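Local coordinates for periplasmic binding protein (PDB 2R79) that probably captures heme in the periplasm and delivers it for uptake, as a binding protein of a bacterial heme transport system, at residues Gly149-Gln154 against Asp202-Gly207. Residues are numbered along the deposited sequence; the frame is centred on the assembly and turned at random.
Sequences GNAGGQ and DRSLEG. With HEM (protoporphyrin IX containing Fe), chain D.
The heme pocket of this periplasmic binding protein is served here by the C-terminal ends of two parallel neighbours in a mixed sheet, strands 143-150 and 197-202. It illustrates how a buried carboxylate can organise a ligand-binding loop. The sheet pairing runs out with a bond from Arg203 N to Gly149 O (3.0 Å), nearly straight at 168°, its donor lying above the carbonyl plane. Past it, residues Asn150 to Gly153 form a type I' turn closing a hairpin with strand 155-158, and Asp202 grips that turn. With CG anti to its backbone N (chi1 -162°), the carboxylate reaches the amides at the turn's centre: OD1 takes Ala151 N at 2.9 Å and OD2 takes Gly152 N at 2.7 Å, both through syn lone pairs. OD1 also accepts from its own loop, Ser204 N on its anti lone pair in an Asx turn and Leu205 N from above the carboxylate plane. Four amides thus surround the buried acid, which would favour its ionised form. Leu205 lays CD1 against Ala151 CA at 3.4 Å and also packs on Ala210 and Ala213 of helix 207-217, while Gln40 of a second subunit packs on both residues.

The loop so fixed presents Arg203, a heme-binding residue, over the porphyrin face from which the iron is displaced away, probably opposite the axial ligand Tyr46. Bent at chi3, the arginine lays its guanidinium between two flat groups: the porphyrin, whose NA sits 3.4 Å above the centre of the guanidinium plane, and the Asn150 amide, stacked on the opposite face with planes 18° apart. At the guanidinium edge, in plane, the heme propionate oxygen O2A accepts from Arg203 NH1 at 3.0 Å and from Arg203 NH2 at 3.1 Å.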
ATOM      1  N   GLY A 149     -25.404  13.840   2.578  1.00 23.24           N
ATOM      2  CA  GLY A 149     -25.947  12.807   1.722  1.00 23.69           C
ATOM      3  C   GLY A 149     -25.876  11.403   2.285  1.00 22.88           C
ATOM      4  O   GLY A 149     -25.189  11.145   3.270  1.00 22.46           O
ATOM      5  N   ASN A 150     -26.615  10.504   1.644  1.00 23.50           N
ATOM      6  CA  ASN A 150     -26.679   9.094   2.011  1.00 26.18           C
ATOM      7  C   ASN A 150     -26.458   8.352   0.703  1.00 27.00           C
ATOM      8  O   ASN A 150     -27.409   8.071  -0.033  1.00 28.85           O
ATOM      9  CB  ASN A 150     -28.062   8.747   2.572  1.00 26.85           C
ATOM     10  CG  ASN A 150     -28.108   7.365   3.202  1.00 29.12           C
ATOM     11  OD1 ASN A 150     -29.173   6.874   3.580  1.00 34.37           O
ATOM     12  ND2 ASN A 150     -26.954   6.736   3.321  1.00 27.36           N
ATOM     13  N   ALA A 151     -25.204   8.040   0.411  1.00 25.61           N
ATOM     14  CA  ALA A 151     -24.878   7.372  -0.832  1.00 25.27           C
ATOM     15  C   ALA A 151     -25.393   8.278  -1.949  1.00 26.35           C
ATOM     16  O   ALA A 151     -25.971   7.815  -2.934  1.00 25.56           O
ATOM     17  CB  ALA A 151     -25.544   6.007  -0.897  1.00 25.04           C
ATOM     18  N   GLY A 152     -25.200   9.583  -1.759  1.00 26.29           N
ATOM     19  CA  GLY A 152     -25.611  10.567  -2.748  1.00 25.81           C
ATOM     20  C   GLY A 152     -27.087  10.900  -2.807  1.00 25.92           C
ATOM     21  O   GLY A 152     -27.493  11.768  -3.572  1.00 27.61           O
ATOM     22  N   GLY A 153     -27.903  10.226  -2.008  1.00 26.74           N
ATOM     23  CA  GLY A 153     -29.327  10.515  -2.040  1.00 27.19           C
ATOM     24  C   GLY A 153     -29.823  11.112  -0.743  1.00 27.78           C
ATOM     25  O   GLY A 153     -29.031  11.392   0.159  1.00 25.93           O
ATOM     26  N   GLN A 154     -31.133  11.324  -0.657  1.00 29.48           N
ATOM     27  CA  GLN A 154     -31.756  11.867   0.551  1.00 29.39           C
ATOM     28  C   GLN A 154     -31.032  13.111   1.055  1.00 27.19           C
ATOM     29  O   GLN A 154     -30.799  13.267   2.254  1.00 25.37           O
ATOM     30  CB  GLN A 154     -31.758  10.796   1.642  1.00 30.95           C
ATOM     31  CG  GLN A 154     -32.603   9.575   1.314  1.00 36.22           C
ATOM     32  CD  GLN A 154     -32.259   8.378   2.182  1.00 39.93           C
ATOM     33  OE1 GLN A 154     -32.047   8.505   3.391  1.00 40.10           O
ATOM     34  NE2 GLN A 154     -32.208   7.200   1.567  1.00 43.34           N
ATOM     35  N   ASP A 202     -21.067  12.834   2.975  1.00 22.71           N
ATOM     36  CA  ASP A 202     -21.818  11.624   2.721  1.00 25.57           C
ATOM     37  C   ASP A 202     -21.571  10.581   3.806  1.00 26.09           C
ATOM     38  O   ASP A 202     -20.437  10.325   4.190  1.00 25.72           O
ATOM     39  CB  ASP A 202     -21.442  11.064   1.348  1.00 28.07           C
ATOM     40  CG  ASP A 202     -22.471  10.084   0.825  1.00 32.09           C
ATOM     41  OD1 ASP A 202     -22.669   9.024   1.458  1.00 35.12           O
ATOM     42  OD2 ASP A 202     -23.090  10.377  -0.218  1.00 34.86           O
ATOM     43  N   ARG A 203     -22.650   9.986   4.296  1.00 27.78           N
ATOM     44  CA  ARG A 203     -22.573   8.971   5.338  1.00 31.22           C
ATOM     45  C   ARG A 203     -21.956   7.654   4.860  1.00 31.65           C
ATOM     46  O   ARG A 203     -21.282   6.975   5.628  1.00 32.38           O
ATOM     47  CB  ARG A 203     -23.975   8.683   5.877  1.00 33.31           C
ATOM     48  CG  ARG A 203     -24.610   9.828   6.640  1.00 39.04           C
ATOM     49  CD  ARG A 203     -26.116   9.641   6.717  1.00 41.48           C
ATOM     50  NE  ARG A 203     -26.476   8.246   6.968  1.00 43.23           N
ATOM     51  CZ  ARG A 203     -27.724   7.783   6.976  1.00 44.10           C
ATOM     52  NH1 ARG A 203     -28.746   8.600   6.748  1.00 43.59           N
ATOM     53  NH2 ARG A 203     -27.950   6.497   7.206  1.00 44.09           N
ATOM     54  N   SER A 204     -22.178   7.306   3.596  1.00 31.64           N
ATOM     55  CA  SER A 204     -21.682   6.046   3.048  1.00 34.42           C
ATOM     56  C   SER A 204     -20.542   6.112   2.031  1.00 34.08           C
ATOM     57  O   SER A 204     -19.745   5.184   1.941  1.00 34.86           O
ATOM     58  CB  SER A 204     -22.839   5.287   2.397  1.00 35.24           C
ATOM     59  OG  SER A 204     -24.007   5.352   3.194  1.00 41.54           O
ATOM     60  N   LEU A 205     -20.473   7.193   1.262  1.00 32.97           N
ATOM     61  CA  LEU A 205     -19.460   7.326   0.224  1.00 30.04           C
ATOM     62  C   LEU A 205     -18.382   8.369   0.495  1.00 30.63           C
ATOM     63  O   LEU A 205     -18.565   9.283   1.297  1.00 30.33           O
ATOM     64  CB  LEU A 205     -20.146   7.644  -1.106  1.00 30.02           C
ATOM     65  CG  LEU A 205     -21.214   6.660  -1.586  1.00 29.26           C
ATOM     66  CD1 LEU A 205     -22.008   7.292  -2.703  1.00 28.53           C
ATOM     67  CD2 LEU A 205     -20.564   5.369  -2.050  1.00 28.70           C
ATOM     68  N   GLU A 206     -17.264   8.231  -0.210  1.00 31.34           N
ATOM     69  CA  GLU A 206     -16.137   9.143  -0.074  1.00 32.10           C
ATOM     70  C   GLU A 206     -15.540   9.467  -1.454  1.00 29.53           C
ATOM     71  O   GLU A 206     -15.860   8.812  -2.441  1.00 30.19           O
ATOM     72  CB  GLU A 206     -15.092   8.498   0.836  1.00 37.20           C
ATOM     73  CG  GLU A 206     -13.831   9.317   1.058  1.00 46.27           C
ATOM     74  CD  GLU A 206     -12.939   8.708   2.129  1.00 53.18           C
ATOM     75  OE1 GLU A 206     -12.711   7.475   2.073  1.00 55.57           O
ATOM     76  OE2 GLU A 206     -12.469   9.459   3.021  1.00 55.43           O
ATOM     77  N   GLY A 207     -14.695  10.493  -1.517  1.00 28.22           N
ATOM     78  CA  GLY A 207     -14.055  10.877  -2.767  1.00 24.38           C
ATOM     79  C   GLY A 207     -14.911  10.903  -4.023  1.00 23.84           C
ATOM     80  O   GLY A 207     -16.060  11.352  -4.007  1.00 23.53           O
TER
HETATM   81  CHA HEM D 500     -30.366   8.423  10.344  1.00 45.10           C
HETATM   82  CHB HEM D 500     -25.724   6.785  10.333  1.00 44.32           C
HETATM   83  CHC HEM D 500     -24.133  11.370  10.186  1.00 43.12           C
HETATM   84  CHD HEM D 500     -28.719  13.019  10.287  1.00 45.22           C
HETATM   85  C1A HEM D 500     -29.241   7.554  10.359  1.00 45.67           C
HETATM   86  C2A HEM D 500     -29.275   6.097  10.320  1.00 47.40           C
HETATM   87  C3A HEM D 500     -27.979   5.658  10.350  1.00 46.53           C
HETATM   88  C4A HEM D 500     -27.135   6.827  10.364  1.00 44.47           C
HETATM   89  CMA HEM D 500     -27.494   4.207  10.411  1.00 45.62           C
HETATM   90  CAA HEM D 500     -30.489   5.171  10.241  1.00 50.53           C
HETATM   91  CBA HEM D 500     -30.969   4.901   8.817  1.00 55.19           C
HETATM   92  CGA HEM D 500     -31.605   6.120   8.170  1.00 58.75           C
HETATM   93  O1A HEM D 500     -32.695   6.541   8.623  1.00 60.11           O
HETATM   94  O2A HEM D 500     -31.012   6.664   7.210  1.00 60.38           O
HETATM   95  C1B HEM D 500     -24.872   7.894  10.379  1.00 43.26           C
HETATM   96  C2B HEM D 500     -23.418   7.839  10.332  1.00 44.87           C
HETATM   97  C3B HEM D 500     -22.965   9.134  10.279  1.00 43.70           C
HETATM   98  C4B HEM D 500     -24.148   9.976  10.313  1.00 42.99           C
HETATM   99  CMB HEM D 500     -22.550   6.570  10.412  1.00 45.14           C
HETATM  100  CAB HEM D 500     -21.643   9.581  10.251  1.00 43.64           C
HETATM  101  CBB HEM D 500     -20.662   9.049   9.477  1.00 45.20           C
HETATM  102  C1C HEM D 500     -25.253  12.215  10.214  1.00 43.15           C
HETATM  103  C2C HEM D 500     -25.195  13.651  10.045  1.00 44.30           C
HETATM  104  C3C HEM D 500     -26.467  14.122  10.015  1.00 45.24           C
HETATM  105  C4C HEM D 500     -27.319  12.970  10.264  1.00 44.93           C
HETATM  106  CMC HEM D 500     -23.941  14.506   9.942  1.00 44.97           C
HETATM  107  CAC HEM D 500     -26.849  15.401   9.607  1.00 46.29           C
HETATM  108  CBC HEM D 500     -27.217  16.389  10.457  1.00 46.88           C
HETATM  109  C1D HEM D 500     -29.559  11.911  10.352  1.00 45.89           C
HETATM  110  C2D HEM D 500     -30.995  12.009  10.287  1.00 47.85           C
HETATM  111  C3D HEM D 500     -31.473  10.747  10.339  1.00 48.58           C
HETATM  112  C4D HEM D 500     -30.324   9.837  10.370  1.00 46.09           C
HETATM  113  CMD HEM D 500     -31.828  13.286  10.198  1.00 48.05           C
HETATM  114  CAD HEM D 500     -32.966  10.449  10.477  1.00 50.36           C
HETATM  115  CBD HEM D 500     -33.418   9.825  11.797  1.00 55.80           C
HETATM  116  CGD HEM D 500     -33.247  10.742  13.007  1.00 58.71           C
HETATM  117  O1D HEM D 500     -33.623  10.317  14.122  1.00 59.25           O
HETATM  118  O2D HEM D 500     -32.743  11.880  12.853  1.00 60.62           O
HETATM  119  NA  HEM D 500     -27.910   7.992  10.415  1.00 44.43           N
HETATM  120  NB  HEM D 500     -25.319   9.214  10.422  1.00 43.68           N
HETATM  121  NC  HEM D 500     -26.566  11.792  10.365  1.00 43.63           N
HETATM  122  ND  HEM D 500     -29.139  10.578  10.417  1.00 44.77           N
HETATM  123 FE   HEM D 500     -27.244   9.888  10.591  1.00 40.45          FE